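Local coordinates for probable E3 ubiquitin-protein ligase HERC1 (PDB 4QT6) that probably acts as an E3 ubiquitin-protein ligase, here represented by its SPRY domain, a beta-sandwich module that commonly mediates protein-protein recognition, at residues S36-R50 against F98-E111. Numbering follows the deposited sequence.
Sequences SGCYQWKFYIVKENR and FTQGDFITCVLDME. With ARF (formamide), chain D; ARF (formamide), chain F; ARF (formamide), chain E.
Trp41 and Cys106, a hydrogen-bonded pair of two antiparallel strands, pack their side chains closely across 38-47 and 103-109. Cys106 CB sits over one face of the indole, 3.4 Å from Trp41 CZ2, while Leu108 CB meets the ring's edge. With CG between the backbone N and the carbonyl carbon (chi1 74°), the indole swings across toward the partner strand. A small cysteine suits this place: its CB fits against the ring face in a CH-pi contact and SG still reaches Phe43 CD2 at 3.7 Å, an oblique sulfur-aromatic contact. With an alanine in place of Trp41, Cys106 CB would probably lose the aromatic face it rests on and Leu108 CB its neighbour at the ring edge, opening a gap between the sheets.

The other face lies nearer solvent, with Cys38, Gln40, Lys42 and Tyr44 all at least partly exposed. Tyr44 CD1 rests over the centre of the Phe103 ring, the planes turned 44° apart; Lys42, extended, runs alongside Thr105 with CE 3.4 Å from Thr105 OG1, and its NZ binds Met158 O.

Beyond the paired strands, the type II turn 99-102 closes against Ile45, whose O accepts from Gly101 N; glycine suits position 101, because at this positive phi a CB would be jammed against Gln100 O. Gln100, stretched out with CG trans to its N (chi1 -173°), brings OE1 to Glu48 N (2.9 Å, nearly straight).

Both are inner strands of a seven-stranded antiparallel sheet, flanked by 150-154 and 114-119, and Trp41 and Phe43 pack on strand 55-60 of the opposing sheet, as in a SPRY beta-sandwich.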
ATOM      1  N   SER A  36      -6.910  16.684   1.244  1.00 18.23           N
ATOM      2  CA  SER A  36      -8.296  16.966   0.860  1.00 19.67           C
ATOM      3  C   SER A  36      -8.568  16.391  -0.530  1.00 20.04           C
ATOM      4  O   SER A  36      -7.671  15.820  -1.184  1.00 19.95           O
ATOM      5  CB  SER A  36      -8.565  18.472   0.881  1.00 19.93           C
ATOM      6  OG  SER A  36      -7.846  19.166  -0.115  1.00 20.67           O
ATOM      7  N   GLY A  37      -9.789  16.565  -1.014  1.00 19.02           N
ATOM      8  CA  GLY A  37     -10.088  16.192  -2.382  1.00 19.93           C
ATOM      9  C   GLY A  37      -9.938  14.704  -2.626  1.00 20.82           C
ATOM     10  O   GLY A  37     -10.306  13.885  -1.776  1.00 21.15           O
ATOM     11  N   CYS A  38      -9.402  14.359  -3.795  0.65 20.59           N
ATOM     12  CA  CYS A  38      -9.262  12.979  -4.228  0.65 20.80           C
ATOM     13  C   CYS A  38      -7.938  12.863  -5.003  1.00 20.73           C
ATOM     14  O   CYS A  38      -7.574  13.748  -5.761  1.00 21.30           O
ATOM     15  CB  CYS A  38     -10.495  12.541  -5.071  0.65 21.44           C
ATOM     16  SG  CYS A  38     -10.607  10.794  -5.582  0.65 21.77           S
ATOM     17  N   TYR A  39      -7.221  11.764  -4.761  1.00 20.62           N
ATOM     18  CA  TYR A  39      -5.969  11.493  -5.467  1.00 19.20           C
ATOM     19  C   TYR A  39      -5.957  10.041  -5.865  1.00 19.27           C
ATOM     20  O   TYR A  39      -6.269   9.161  -5.065  1.00 18.50           O
ATOM     21  CB  TYR A  39      -4.769  11.777  -4.590  1.00 19.39           C
ATOM     22  CG  TYR A  39      -3.429  11.471  -5.228  1.00 20.18           C
ATOM     23  CD1 TYR A  39      -3.029  12.109  -6.397  1.00 21.22           C
ATOM     24  CD2 TYR A  39      -2.565  10.562  -4.639  1.00 20.93           C
ATOM     25  CE1 TYR A  39      -1.803  11.854  -6.968  1.00 22.02           C
ATOM     26  CE2 TYR A  39      -1.330  10.289  -5.205  1.00 21.20           C
ATOM     27  CZ  TYR A  39      -0.956  10.935  -6.373  1.00 22.11           C
ATOM     28  OH  TYR A  39       0.276  10.693  -6.947  1.00 24.77           O
ATOM     29  N   GLN A  40      -5.590   9.807  -7.120  1.00 18.93           N
ATOM     30  CA  GLN A  40      -5.501   8.468  -7.689  0.70 19.67           C
ATOM     31  C   GLN A  40      -4.042   8.196  -8.129  1.00 17.88           C
ATOM     32  O   GLN A  40      -3.374   9.086  -8.664  1.00 18.19           O
ATOM     33  CB  GLN A  40      -6.455   8.409  -8.871  0.70 21.93           C
ATOM     34  CG  GLN A  40      -6.747   7.035  -9.403  0.70 23.76           C
ATOM     35  CD  GLN A  40      -7.797   7.052 -10.502  0.70 24.41           C
ATOM     36  OE1 GLN A  40      -8.691   7.899 -10.516  0.70 24.43           O
ATOM     37  NE2 GLN A  40      -7.667   6.144 -11.443  0.70 25.21           N
ATOM     38  N   TRP A  41      -3.564   6.979  -7.896  1.00 16.89           N
ATOM     39  CA  TRP A  41      -2.231   6.572  -8.334  1.00 16.34           C
ATOM     40  C   TRP A  41      -2.213   5.048  -8.487  1.00 16.33           C
ATOM     41  O   TRP A  41      -3.221   4.375  -8.222  1.00 16.24           O
ATOM     42  CB  TRP A  41      -1.142   7.048  -7.358  1.00 16.29           C
ATOM     43  CG  TRP A  41      -1.135   6.264  -6.104  1.00 16.51           C
ATOM     44  CD1 TRP A  41      -0.281   5.257  -5.783  1.00 15.75           C
ATOM     45  CD2 TRP A  41      -2.020   6.410  -4.979  1.00 16.29           C
ATOM     46  NE1 TRP A  41      -0.579   4.760  -4.561  1.00 15.88           N
ATOM     47  CE2 TRP A  41      -1.627   5.458  -4.028  1.00 16.98           C
ATOM     48  CE3 TRP A  41      -3.086   7.274  -4.681  1.00 18.22           C
ATOM     49  CZ2 TRP A  41      -2.270   5.299  -2.800  1.00 17.59           C
ATOM     50  CZ3 TRP A  41      -3.747   7.116  -3.466  1.00 18.07           C
ATOM     51  CH2 TRP A  41      -3.328   6.130  -2.532  1.00 18.35           C
ATOM     52  N   LYS A  42      -1.073   4.499  -8.908  1.00 16.75           N
ATOM     53  CA  LYS A  42      -0.930   3.062  -9.019  1.00 17.85           C
ATOM     54  C   LYS A  42       0.311   2.550  -8.314  1.00 16.55           C
ATOM     55  O   LYS A  42       1.297   3.248  -8.188  1.00 16.70           O
ATOM     56  CB  LYS A  42      -0.884   2.619 -10.491  1.00 18.87           C
ATOM     57  CG  LYS A  42      -2.142   2.933 -11.260  1.00 20.58           C
ATOM     58  CD  LYS A  42      -2.055   2.450 -12.682  1.00 24.07           C
ATOM     59  CE  LYS A  42      -3.364   2.675 -13.407  1.00 28.15           C
ATOM     60  NZ  LYS A  42      -3.192   2.482 -14.869  1.00 31.80           N
ATOM     61  N   PHE A  43       0.208   1.332  -7.792  1.00 16.54           N
ATOM     62  CA  PHE A  43       1.380   0.558  -7.417  1.00 17.90           C
ATOM     63  C   PHE A  43       1.591  -0.520  -8.447  1.00 18.62           C
ATOM     64  O   PHE A  43       0.622  -1.112  -8.926  1.00 19.77           O
ATOM     65  CB  PHE A  43       1.200  -0.080  -6.051  1.00 18.67           C
ATOM     66  CG  PHE A  43       1.274   0.894  -4.903  1.00 18.69           C
ATOM     67  CD1 PHE A  43       2.454   1.566  -4.638  1.00 19.75           C
ATOM     68  CD2 PHE A  43       0.209   1.074  -4.060  1.00 20.45           C
ATOM     69  CE1 PHE A  43       2.547   2.442  -3.575  1.00 20.59           C
ATOM     70  CE2 PHE A  43       0.304   1.941  -2.974  1.00 19.26           C
ATOM     71  CZ  PHE A  43       1.474   2.592  -2.726  1.00 20.32           C
ATOM     72  N   TYR A  44       2.858  -0.769  -8.793  1.00 17.64           N
ATOM     73  CA  TYR A  44       3.215  -1.830  -9.722  1.00 18.71           C
ATOM     74  C   TYR A  44       4.139  -2.784  -8.972  1.00 18.31           C
ATOM     75  O   TYR A  44       5.130  -2.356  -8.350  1.00 17.29           O
ATOM     76  CB  TYR A  44       3.897  -1.255 -10.951  1.00 18.53           C
ATOM     77  CG  TYR A  44       4.425  -2.314 -11.865  1.00 19.67           C
ATOM     78  CD1 TYR A  44       3.557  -3.087 -12.623  1.00 20.74           C
ATOM     79  CD2 TYR A  44       5.788  -2.562 -11.951  1.00 19.40           C
ATOM     80  CE1 TYR A  44       4.040  -4.077 -13.471  1.00 20.66           C
ATOM     81  CE2 TYR A  44       6.276  -3.558 -12.784  1.00 21.32           C
ATOM     82  CZ  TYR A  44       5.390  -4.306 -13.537  1.00 20.74           C
ATOM     83  OH  TYR A  44       5.858  -5.287 -14.396  1.00 24.87           O
ATOM     84  N   ILE A  45       3.794  -4.066  -8.986  1.00 18.39           N
ATOM     85  CA  ILE A  45       4.554  -5.058  -8.226  1.00 19.25           C
ATOM     86  C   ILE A  45       5.760  -5.541  -9.052  1.00 20.75           C
ATOM     87  O   ILE A  45       5.644  -6.353  -9.987  1.00 22.49           O
ATOM     88  CB  ILE A  45       3.694  -6.247  -7.731  1.00 19.64           C
ATOM     89  CG1 ILE A  45       2.373  -5.768  -7.093  1.00 20.33           C
ATOM     90  CG2 ILE A  45       4.490  -7.101  -6.767  1.00 19.57           C
ATOM     91  CD1 ILE A  45       2.506  -4.843  -5.916  1.00 20.55           C
ATOM     92  N   VAL A  46       6.926  -5.001  -8.715  1.00 20.46           N
ATOM     93  CA  VAL A  46       8.140  -5.260  -9.503  1.00 21.13           C
ATOM     94  C   VAL A  46       8.668  -6.676  -9.260  1.00 21.08           C
ATOM     95  O   VAL A  46       9.079  -7.380 -10.206  1.00 21.07           O
ATOM     96  CB  VAL A  46       9.233  -4.212  -9.204  1.00 20.73           C
ATOM     97  CG1 VAL A  46      10.548  -4.607  -9.842  1.00 20.73           C
ATOM     98  CG2 VAL A  46       8.832  -2.831  -9.723  1.00 20.08           C
ATOM     99  N   LYS A  47       8.737  -7.056  -7.996  1.00 21.49           N
ATOM    100  CA  LYS A  47       9.329  -8.319  -7.582  1.00 22.41           C
ATOM    101  C   LYS A  47       8.546  -8.864  -6.393  1.00 23.15           C
ATOM    102  O   LYS A  47       8.349  -8.177  -5.382  1.00 22.38           O
ATOM    103  CB  LYS A  47      10.808  -8.122  -7.226  1.00 23.72           C
ATOM    104  CG  LYS A  47      11.549  -9.382  -6.785  1.00 26.98           C
ATOM    105  CD  LYS A  47      11.582 -10.432  -7.877  1.00 31.80           C
ATOM    106  CE  LYS A  47      12.191 -11.753  -7.394  1.00 34.51           C
ATOM    107  NZ  LYS A  47      11.339 -12.494  -6.410  1.00 36.34           N
ATOM    108  N   GLU A  48       8.098 -10.113  -6.531  1.00 22.10           N
ATOM    109  CA  GLU A  48       7.460 -10.838  -5.453  1.00 22.06           C
ATOM    110  C   GLU A  48       7.741 -12.339  -5.606  1.00 24.27           C
ATOM    111  O   GLU A  48       8.318 -12.761  -6.607  1.00 26.22           O
ATOM    112  CB  GLU A  48       5.941 -10.567  -5.438  1.00 21.82           C
ATOM    113  CG  GLU A  48       5.486  -9.667  -4.281  1.00 22.06           C
ATOM    114  CD  GLU A  48       5.524 -10.369  -2.933  1.00 23.16           C
ATOM    115  OE1 GLU A  48       5.064  -9.783  -1.921  1.00 21.10           O
ATOM    116  OE2 GLU A  48       6.017 -11.530  -2.864  1.00 22.60           O
ATOM    117  N   ASN A  49       7.345 -13.099  -4.591  1.00 26.26           N
ATOM    118  CA  ASN A  49       7.314 -14.577  -4.642  1.00 28.59           C
ATOM    119  C   ASN A  49       5.909 -15.012  -4.987  1.00 28.11           C
ATOM    120  O   ASN A  49       5.018 -14.973  -4.142  1.00 27.36           O
ATOM    121  CB  ASN A  49       7.751 -15.151  -3.304  1.00 29.80           C
ATOM    122  CG  ASN A  49       9.136 -14.705  -2.919  1.00 31.29           C
ATOM    123  OD1 ASN A  49       9.328 -13.944  -1.964  1.00 35.36           O
ATOM    124  ND2 ASN A  49      10.116 -15.142  -3.691  1.00 32.70           N
ATOM    125  N   ARG A  50       5.701 -15.374  -6.248  1.00 29.56           N
ATOM    126  CA  ARG A  50       4.377 -15.734  -6.733  1.00 31.25           C
ATOM    127  C   ARG A  50       3.820 -16.890  -5.910  1.00 32.87           C
ATOM    128  O   ARG A  50       4.519 -17.882  -5.656  1.00 33.94           O
ATOM    129  CB  ARG A  50       4.420 -16.120  -8.207  1.00 33.33           C
ATOM    130  CG  ARG A  50       4.691 -14.958  -9.152  0.60 33.87           C
ATOM    131  CD  ARG A  50       5.178 -15.465 -10.501  0.60 34.33           C
ATOM    132  NE  ARG A  50       5.826 -14.430 -11.305  0.60 34.02           N
ATOM    133  CZ  ARG A  50       5.194 -13.485 -12.005  0.60 34.34           C
ATOM    134  NH1 ARG A  50       3.861 -13.392 -12.001  0.60 34.68           N
ATOM    135  NH2 ARG A  50       5.905 -12.616 -12.715  0.60 34.62           N
ATOM    136  N   PHE A  98      -3.174 -10.299  -5.805  1.00 24.51           N
ATOM    137  CA  PHE A  98      -2.311  -9.748  -6.835  1.00 23.24           C
ATOM    138  C   PHE A  98      -0.872 -10.154  -6.580  1.00 22.89           C
ATOM    139  O   PHE A  98      -0.539 -10.649  -5.496  1.00 23.11           O
ATOM    140  CB  PHE A  98      -2.481  -8.223  -6.965  1.00 22.65           C
ATOM    141  CG  PHE A  98      -2.242  -7.456  -5.682  1.00 20.99           C
ATOM    142  CD1 PHE A  98      -3.270  -7.263  -4.774  1.00 20.92           C
ATOM    143  CD2 PHE A  98      -1.006  -6.900  -5.398  1.00 21.03           C
ATOM    144  CE1 PHE A  98      -3.075  -6.546  -3.605  1.00 20.02           C
ATOM    145  CE2 PHE A  98      -0.804  -6.179  -4.227  1.00 19.83           C
ATOM    146  CZ  PHE A  98      -1.829  -6.006  -3.325  1.00 20.63           C
ATOM    147  N   THR A  99      -0.027  -9.971  -7.586  1.00 23.09           N
ATOM    148  CA  THR A  99       1.345 -10.470  -7.522  1.00 23.00           C
ATOM    149  C   THR A  99       2.248  -9.700  -8.464  1.00 22.94           C
ATOM    150  O   THR A  99       1.851  -8.658  -9.054  1.00 22.64           O
ATOM    151  CB  THR A  99       1.387 -11.997  -7.826  1.00 23.79           C
ATOM    152  OG1 THR A  99       2.665 -12.545  -7.455  1.00 24.29           O
ATOM    153  CG2 THR A  99       1.080 -12.274  -9.267  1.00 24.66           C
ATOM    154  N   GLN A 100       3.481 -10.197  -8.595  1.00 22.33           N
ATOM    155  CA  GLN A 100       4.464  -9.607  -9.491  1.00 23.66           C
ATOM    156  C   GLN A 100       3.870  -9.344 -10.862  1.00 23.07           C
ATOM    157  O   GLN A 100       3.216 -10.218 -11.443  1.00 25.55           O
ATOM    158  CB  GLN A 100       5.650 -10.560  -9.621  1.00 24.08           C
ATOM    159  CG  GLN A 100       6.806  -9.976 -10.396  1.00 25.33           C
ATOM    160  CD  GLN A 100       8.070 -10.807 -10.288  1.00 26.46           C
ATOM    161  OE1 GLN A 100       8.498 -11.180  -9.196  1.00 27.91           O
ATOM    162  NE2 GLN A 100       8.701 -11.071 -11.437  1.00 29.91           N
ATOM    163  N   GLY A 101       4.092  -8.146 -11.388  1.00 22.74           N
ATOM    164  CA  GLY A 101       3.629  -7.762 -12.707  1.00 21.98           C
ATOM    165  C   GLY A 101       2.243  -7.149 -12.766  1.00 22.17           C
ATOM    166  O   GLY A 101       1.832  -6.662 -13.833  1.00 22.37           O
ATOM    167  N   ASP A 102       1.530  -7.142 -11.642  1.00 22.04           N
ATOM    168  CA  ASP A 102       0.219  -6.496 -11.557  1.00 21.14           C
ATOM    169  C   ASP A 102       0.329  -5.020 -11.141  1.00 20.80           C
ATOM    170  O   ASP A 102       1.281  -4.599 -10.433  1.00 20.70           O
ATOM    171  CB  ASP A 102      -0.690  -7.206 -10.545  1.00 23.05           C
ATOM    172  CG  ASP A 102      -1.094  -8.607 -10.985  1.00 23.19           C
ATOM    173  OD1 ASP A 102      -1.252  -8.804 -12.204  1.00 25.97           O
ATOM    174  OD2 ASP A 102      -1.283  -9.483 -10.100  1.00 24.65           O
ATOM    175  N   PHE A 103      -0.643  -4.258 -11.617  1.00 20.33           N
ATOM    176  CA  PHE A 103      -0.914  -2.879 -11.184  1.00 21.13           C
ATOM    177  C   PHE A 103      -2.109  -2.837 -10.270  1.00 22.41           C
ATOM    178  O   PHE A 103      -3.135  -3.464 -10.574  1.00 23.52           O
ATOM    179  CB  PHE A 103      -1.286  -1.982 -12.359  1.00 21.14           C
ATOM    180  CG  PHE A 103      -0.153  -1.635 -13.264  1.00 22.23           C
ATOM    181  CD1 PHE A 103       0.136  -2.432 -14.358  1.00 23.51           C
ATOM    182  CD2 PHE A 103       0.579  -0.475 -13.070  1.00 21.76           C
ATOM    183  CE1 PHE A 103       1.173  -2.095 -15.220  1.00 23.19           C
ATOM    184  CE2 PHE A 103       1.596  -0.128 -13.921  1.00 23.05           C
ATOM    185  CZ  PHE A 103       1.896  -0.940 -15.002  1.00 22.62           C
ATOM    186  N   ILE A 104      -2.004  -2.077  -9.173  1.00 18.81           N
ATOM    187  CA  ILE A 104      -3.152  -1.803  -8.297  1.00 19.50           C
ATOM    188  C   ILE A 104      -3.395  -0.301  -8.361  1.00 19.41           C
ATOM    189  O   ILE A 104      -2.574   0.482  -7.947  1.00 19.03           O
ATOM    190  CB  ILE A 104      -2.927  -2.276  -6.836  1.00 19.11           C
ATOM    191  CG1 ILE A 104      -2.691  -3.791  -6.778  1.00 20.79           C
ATOM    192  CG2 ILE A 104      -4.089  -1.843  -5.938  1.00 19.14           C
ATOM    193  CD1 ILE A 104      -3.851  -4.609  -7.316  1.00 21.23           C
ATOM    194  N   THR A 105      -4.544   0.083  -8.891  1.00 19.50           N
ATOM    195  CA  THR A 105      -4.990   1.464  -8.834  1.00 20.29           C
ATOM    196  C   THR A 105      -5.554   1.733  -7.455  1.00 20.33           C
ATOM    197  O   THR A 105      -6.364   0.947  -6.941  1.00 19.76           O
ATOM    198  CB  THR A 105      -6.087   1.734  -9.878  1.00 20.97           C
ATOM    199  OG1 THR A 105      -5.588   1.428 -11.195  1.00 22.41           O
ATOM    200  CG2 THR A 105      -6.567   3.168  -9.819  1.00 21.95           C
ATOM    201  N   CYS A 106      -5.153   2.854  -6.866  1.00 19.04           N
ATOM    202  CA  CYS A 106      -5.620   3.261  -5.558  1.00 19.91           C
ATOM    203  C   CYS A 106      -6.315   4.591  -5.736  1.00 20.13           C
ATOM    204  O   CYS A 106      -5.791   5.489  -6.397  1.00 18.43           O
ATOM    205  CB  CYS A 106      -4.441   3.428  -4.593  1.00 19.86           C
ATOM    206  SG  CYS A 106      -3.353   1.972  -4.513  1.00 23.26           S
ATOM    207  N   VAL A 107      -7.510   4.718  -5.159  1.00 20.43           N
ATOM    208  CA  VAL A 107      -8.241   5.961  -5.154  1.00 20.98           C
ATOM    209  C   VAL A 107      -8.492   6.376  -3.717  1.00 20.53           C
ATOM    210  O   VAL A 107      -9.188   5.664  -2.989  1.00 21.93           O
ATOM    211  CB  VAL A 107      -9.598   5.847  -5.881  1.00 22.04           C
ATOM    212  CG1 VAL A 107     -10.265   7.207  -5.934  1.00 21.84           C
ATOM    213  CG2 VAL A 107      -9.397   5.329  -7.292  1.00 22.61           C
ATOM    214  N   LEU A 108      -7.866   7.466  -3.305  1.00 19.61           N
ATOM    215  CA  LEU A 108      -8.020   8.014  -1.977  1.00 19.43           C
ATOM    216  C   LEU A 108      -8.894   9.249  -2.081  1.00 20.49           C
ATOM    217  O   LEU A 108      -8.465  10.299  -2.579  1.00 19.17           O
ATOM    218  CB  LEU A 108      -6.658   8.359  -1.361  1.00 19.51           C
ATOM    219  CG  LEU A 108      -6.708   9.045  -0.012  1.00 19.46           C
ATOM    220  CD1 LEU A 108      -7.391   8.157   1.037  1.00 20.29           C
ATOM    221  CD2 LEU A 108      -5.306   9.468   0.406  1.00 21.11           C
ATOM    222  N   ASP A 109     -10.126   9.118  -1.593  1.00 20.57           N
ATOM    223  CA  ASP A 109     -11.128  10.184  -1.691  1.00 22.66           C
ATOM    224  C   ASP A 109     -11.334  10.773  -0.300  1.00 23.14           C
ATOM    225  O   ASP A 109     -12.060  10.215   0.528  1.00 24.52           O
ATOM    226  CB  ASP A 109     -12.424   9.613  -2.280  1.00 22.84           C
ATOM    227  CG  ASP A 109     -13.443  10.695  -2.619  1.00 23.54           C
ATOM    228  OD1 ASP A 109     -13.355  11.779  -2.030  1.00 25.42           O
ATOM    229  OD2 ASP A 109     -14.306  10.441  -3.481  1.00 28.32           O
HETATM  230  N   MSE A 110     -10.662  11.887  -0.040  1.00 24.71           N
HETATM  231  CA  MSE A 110     -10.657  12.486   1.295  1.00 26.39           C
HETATM  232  C   MSE A 110     -11.913  13.274   1.570  1.00 29.21           C
HETATM  233  O   MSE A 110     -12.182  13.642   2.725  1.00 33.62           O
HETATM  234  CB  MSE A 110      -9.452  13.376   1.508  1.00 26.89           C
HETATM  235  CG  MSE A 110      -8.120  12.707   1.219  1.00 28.03           C
HETATM  236 SE   MSE A 110      -7.722  11.493   2.713  1.00 29.98          SE
HETATM  237  CE  MSE A 110      -7.202  12.905   3.982  1.00 29.87           C
ATOM    238  N   GLU A 111     -12.654  13.597   0.518  1.00 27.28           N
ATOM    239  CA  GLU A 111     -13.942  14.283   0.658  0.50 27.89           C
ATOM    240  C   GLU A 111     -15.004  13.274   1.107  1.00 27.76           C
ATOM    241  O   GLU A 111     -15.654  13.472   2.128  1.00 29.36           O
ATOM    242  CB  GLU A 111     -14.324  14.973  -0.660  0.50 28.07           C
ATOM    243  CG  GLU A 111     -15.688  15.651  -0.668  0.50 27.98           C
ATOM    244  CD  GLU A 111     -15.842  16.725   0.391  0.50 29.69           C
ATOM    245  OE1 GLU A 111     -17.002  17.077   0.704  0.50 30.27           O
ATOM    246  OE2 GLU A 111     -14.820  17.208   0.922  0.50 27.97           O
TER
HETATM  247  N   ARF D2203      -1.350  14.949  -3.325  1.00 50.15           N
HETATM  248  C   ARF D2203      -0.688  14.383  -4.337  1.00 53.05           C
HETATM  249  O   ARF D2203       0.160  13.535  -4.092  1.00 53.38           O
HETATM  250  N   ARF F2205       2.532   9.837  -4.818  1.00 39.71           N
HETATM  251  C   ARF F2205       3.537   9.497  -5.643  1.00 41.32           C
HETATM  252  O   ARF F2205       4.679   9.442  -5.194  1.00 39.14           O
HETATM  253  N   ARF E2204       3.109  -2.933 -18.334  1.00 32.45           N
HETATM  254  C   ARF E2204       4.126  -2.589 -17.532  1.00 31.07           C
HETATM  255  O   ARF E2204       4.443  -1.424 -17.484  1.00 26.42           O
HETATM  256  O   HOH W   1       9.593 -13.628  -9.112  1.00 42.80           O